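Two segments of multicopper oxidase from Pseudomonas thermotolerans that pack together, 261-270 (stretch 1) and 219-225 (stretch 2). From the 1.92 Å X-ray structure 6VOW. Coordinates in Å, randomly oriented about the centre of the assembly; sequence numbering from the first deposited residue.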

# COMPACT_ATOMS: atom_id res chain seq x y z
N TRP A 261 -7.67 -9.21 -6.17
CA TRP A 261 -7.53 -9.26 -4.70
C TRP A 261 -6.54 -8.20 -4.26
O TRP A 261 -5.31 -8.38 -4.39
CB TRP A 261 -7.05 -10.63 -4.22
CG TRP A 261 -8.10 -11.72 -4.33
CD1 TRP A 261 -8.93 -11.94 -5.37
CD2 TRP A 261 -8.42 -12.72 -3.36
NE1 TRP A 261 -9.73 -13.00 -5.14
CE2 TRP A 261 -9.45 -13.50 -3.90
CE3 TRP A 261 -7.95 -13.01 -2.08
CZ2 TRP A 261 -10.01 -14.58 -3.22
CZ3 TRP A 261 -8.50 -14.07 -1.40
CH2 TRP A 261 -9.52 -14.85 -1.97
N LEU A 262 -7.07 -7.09 -3.79
CA LEU A 262 -6.29 -5.96 -3.39
C LEU A 262 -6.07 -6.13 -1.93
O LEU A 262 -6.95 -5.79 -1.11
CB LEU A 262 -7.07 -4.62 -3.60
CG LEU A 262 -6.23 -3.32 -3.55
CD1 LEU A 262 -5.32 -3.41 -4.69
CD2 LEU A 262 -7.05 -2.08 -3.79
N GLY A 263 -4.94 -6.67 -1.59
CA GLY A 263 -4.52 -6.73 -0.20
C GLY A 263 -4.16 -5.42 0.46
O GLY A 263 -3.95 -4.42 -0.19
N PRO A 264 -4.04 -5.44 1.79
CA PRO A 264 -3.66 -4.20 2.49
C PRO A 264 -2.33 -3.69 1.98
O PRO A 264 -1.34 -4.49 1.73
CB PRO A 264 -3.62 -4.61 3.95
CG PRO A 264 -4.38 -5.92 4.04
CD PRO A 264 -4.23 -6.58 2.72
N GLY A 265 -2.33 -2.39 1.68
CA GLY A 265 -1.12 -1.76 1.15
C GLY A 265 -0.81 -2.00 -0.31
O GLY A 265 0.24 -1.57 -0.81
N MET A 266 -1.73 -2.64 -1.02
CA MET A 266 -1.63 -2.79 -2.44
C MET A 266 -2.38 -1.73 -3.17
O MET A 266 -3.33 -1.14 -2.70
CB MET A 266 -2.13 -4.17 -2.87
CG MET A 266 -1.22 -5.27 -2.33
SD MET A 266 -1.93 -6.89 -2.64
CE MET A 266 -1.51 -7.25 -4.31
N ARG A 267 -1.94 -1.51 -4.38
CA ARG A 267 -2.57 -0.51 -5.22
C ARG A 267 -2.64 -1.04 -6.62
O ARG A 267 -1.87 -1.90 -7.03
CB ARG A 267 -1.67 0.73 -5.22
CG ARG A 267 -1.44 1.38 -3.89
CD ARG A 267 -0.21 0.86 -3.18
NE ARG A 267 1.09 1.09 -3.85
CZ ARG A 267 2.14 0.30 -3.66
NH1 ARG A 267 2.04 -0.79 -2.91
NH2 ARG A 267 3.26 0.55 -4.29
N ILE A 268 -3.51 -0.45 -7.40
CA ILE A 268 -3.58 -0.73 -8.81
C ILE A 268 -3.98 0.53 -9.52
O ILE A 268 -4.67 1.41 -8.97
CB ILE A 268 -4.66 -1.83 -9.17
CG1 ILE A 268 -6.11 -1.49 -8.71
CG2 ILE A 268 -4.26 -3.15 -8.58
CD1 ILE A 268 -7.08 -2.58 -9.11
N ASP A 269 -3.62 0.57 -10.77
CA ASP A 269 -4.25 1.52 -11.70
C ASP A 269 -5.14 0.66 -12.53
O ASP A 269 -4.67 -0.30 -13.16
CB ASP A 269 -3.25 2.11 -12.64
CG ASP A 269 -2.42 3.20 -12.00
OD1 ASP A 269 -2.99 4.12 -11.39
OD2 ASP A 269 -1.18 3.15 -12.17
N LEU A 270 -6.40 1.04 -12.55
CA LEU A 270 -7.43 0.31 -13.14
C LEU A 270 -7.97 1.29 -14.16
O LEU A 270 -8.55 2.31 -13.76
CB LEU A 270 -8.46 -0.11 -12.05
CG LEU A 270 -9.66 -0.87 -12.63
CD1 LEU A 270 -9.23 -1.98 -13.57
CD2 LEU A 270 -10.58 -1.44 -11.61
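Stretch 2 219-225: VRLRLFN

Stretch 2 is a β-strand along its whole length, 219-225. It runs antiparallel to strand 267-270 of stretch 1, with 168° between their directions and a closest axial approach of 4.6 Å. Arg267 lies against Phe224 (CA to CA 4.5 Å), Ile268 against Leu223 (CA to CA 5.2 Å), Asp269 against Arg222 (CA to CA 4.6 Å) and Leu270 against Leu221 (CA to CA 5.0 Å).

Ile268-Leu223 and Leu270-Leu221 are the hydrogen-bonded pairs. Leu223 N donates to Ile268 O at 2.8 Å, and Ile268 N to Leu223 O at 2.9 Å. Leu221 N donates to Leu270 O at 2.7 Å, and Leu270 N to Leu221 O at 2.8 Å. Both amides and both carbonyls of each pair are thus satisfied. Leu221 O also receives a CA-H...O contact from Asp269 CA at 3.3 Å.

The ladder continues past the strand into the type II turn Gly263-Met266. Asn225 N donates to Met266 O at 3.0 Å, and Gly265 N to Asn225 O at 2.9 Å. Gly265 has positive phi, which favours glycine. Within the turn, Met266 N reaches Gly263 O at 3.0 Å. The Asn225 side chain points toward stretch 1, and its ND2 donates to Leu262 O at 2.9 Å. Gly263 O is about as near to ND2, at 3.0 Å, but the angle is poor for a hydrogen bond.

Asp269 and Arg220 form a two-pronged salt bridge. Arg220 NE donates to Asp269 OD1 at 3.0 Å and Arg220 NH2 to Asp269 OD2 at 3.1 Å. A water donates to Asp269 OD2 and accepts a weak bond from Arg220 NH2. Arg222 NH1 is 3.8 Å from Asp269 OD1, a long salt bridge of charges only.

On the other face of the sheet the contact is apolar. Leu223 CB meets Ile268 CG1 at 3.5 Å, and Leu223 CD1 meets Leu270 CB at 3.6 Å.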

# COMPACT_ATOMS: atom_id res chain seq x y z
N VAL A 219 -10.60 6.22 -17.97
CA VAL A 219 -10.25 6.86 -16.75
C VAL A 219 -9.34 5.96 -16.02
O VAL A 219 -9.59 4.83 -15.95
CB VAL A 219 -11.45 7.14 -15.85
CG1 VAL A 219 -10.93 7.70 -14.53
CG2 VAL A 219 -12.43 8.11 -16.53
N ARG A 220 -8.26 6.49 -15.50
CA ARG A 220 -7.33 5.75 -14.67
C ARG A 220 -7.77 5.89 -13.23
O ARG A 220 -7.71 6.99 -12.65
CB ARG A 220 -6.01 6.42 -14.79
CG ARG A 220 -4.97 5.87 -13.90
CD ARG A 220 -3.76 6.72 -14.07
NE ARG A 220 -2.57 6.05 -13.63
CZ ARG A 220 -1.36 6.45 -13.98
NH1 ARG A 220 -1.23 7.49 -14.81
NH2 ARG A 220 -0.28 5.79 -13.53
N LEU A 221 -8.24 4.79 -12.67
CA LEU A 221 -8.68 4.74 -11.28
C LEU A 221 -7.52 4.25 -10.52
O LEU A 221 -7.00 3.13 -10.74
CB LEU A 221 -9.84 3.73 -11.09
CG LEU A 221 -11.12 3.92 -11.85
CD1 LEU A 221 -12.11 2.85 -11.43
CD2 LEU A 221 -11.62 5.29 -11.52
N ARG A 222 -7.06 5.09 -9.65
CA ARG A 222 -5.90 4.74 -8.81
C ARG A 222 -6.51 4.18 -7.54
O ARG A 222 -7.21 4.89 -6.85
CB ARG A 222 -5.10 6.02 -8.48
CG ARG A 222 -4.54 6.71 -9.70
CD ARG A 222 -3.90 8.02 -9.30
NE ARG A 222 -3.24 8.75 -10.42
CZ ARG A 222 -2.06 8.47 -10.94
NH1 ARG A 222 -1.38 7.46 -10.57
NH2 ARG A 222 -1.54 9.23 -11.92
N LEU A 223 -6.26 2.90 -7.26
CA LEU A 223 -6.95 2.19 -6.14
C LEU A 223 -5.92 1.90 -5.13
O LEU A 223 -4.92 1.21 -5.42
CB LEU A 223 -7.53 0.91 -6.65
CG LEU A 223 -8.84 1.24 -7.40
CD1 LEU A 223 -9.11 0.25 -8.52
CD2 LEU A 223 -9.96 1.17 -6.41
N PHE A 224 -6.12 2.47 -3.95
CA PHE A 224 -5.22 2.31 -2.83
C PHE A 224 -5.94 1.58 -1.70
O PHE A 224 -7.01 2.00 -1.24
CB PHE A 224 -4.76 3.66 -2.27
CG PHE A 224 -4.20 4.61 -3.27
CD1 PHE A 224 -5.03 5.38 -4.04
CD2 PHE A 224 -2.85 4.77 -3.40
CE1 PHE A 224 -4.47 6.32 -4.91
CE2 PHE A 224 -2.29 5.63 -4.32
CZ PHE A 224 -3.12 6.46 -5.03
N ASN A 225 -5.34 0.51 -1.24
CA ASN A 225 -5.91 -0.17 -0.08
C ASN A 225 -5.17 0.38 1.13
O ASN A 225 -4.00 0.01 1.40
CB ASN A 225 -5.80 -1.70 -0.21
CG ASN A 225 -6.33 -2.42 1.04
OD1 ASN A 225 -6.43 -1.83 2.13
ND2 ASN A 225 -6.67 -3.70 0.89
O HOH W 1 1.36 3.77 -12.65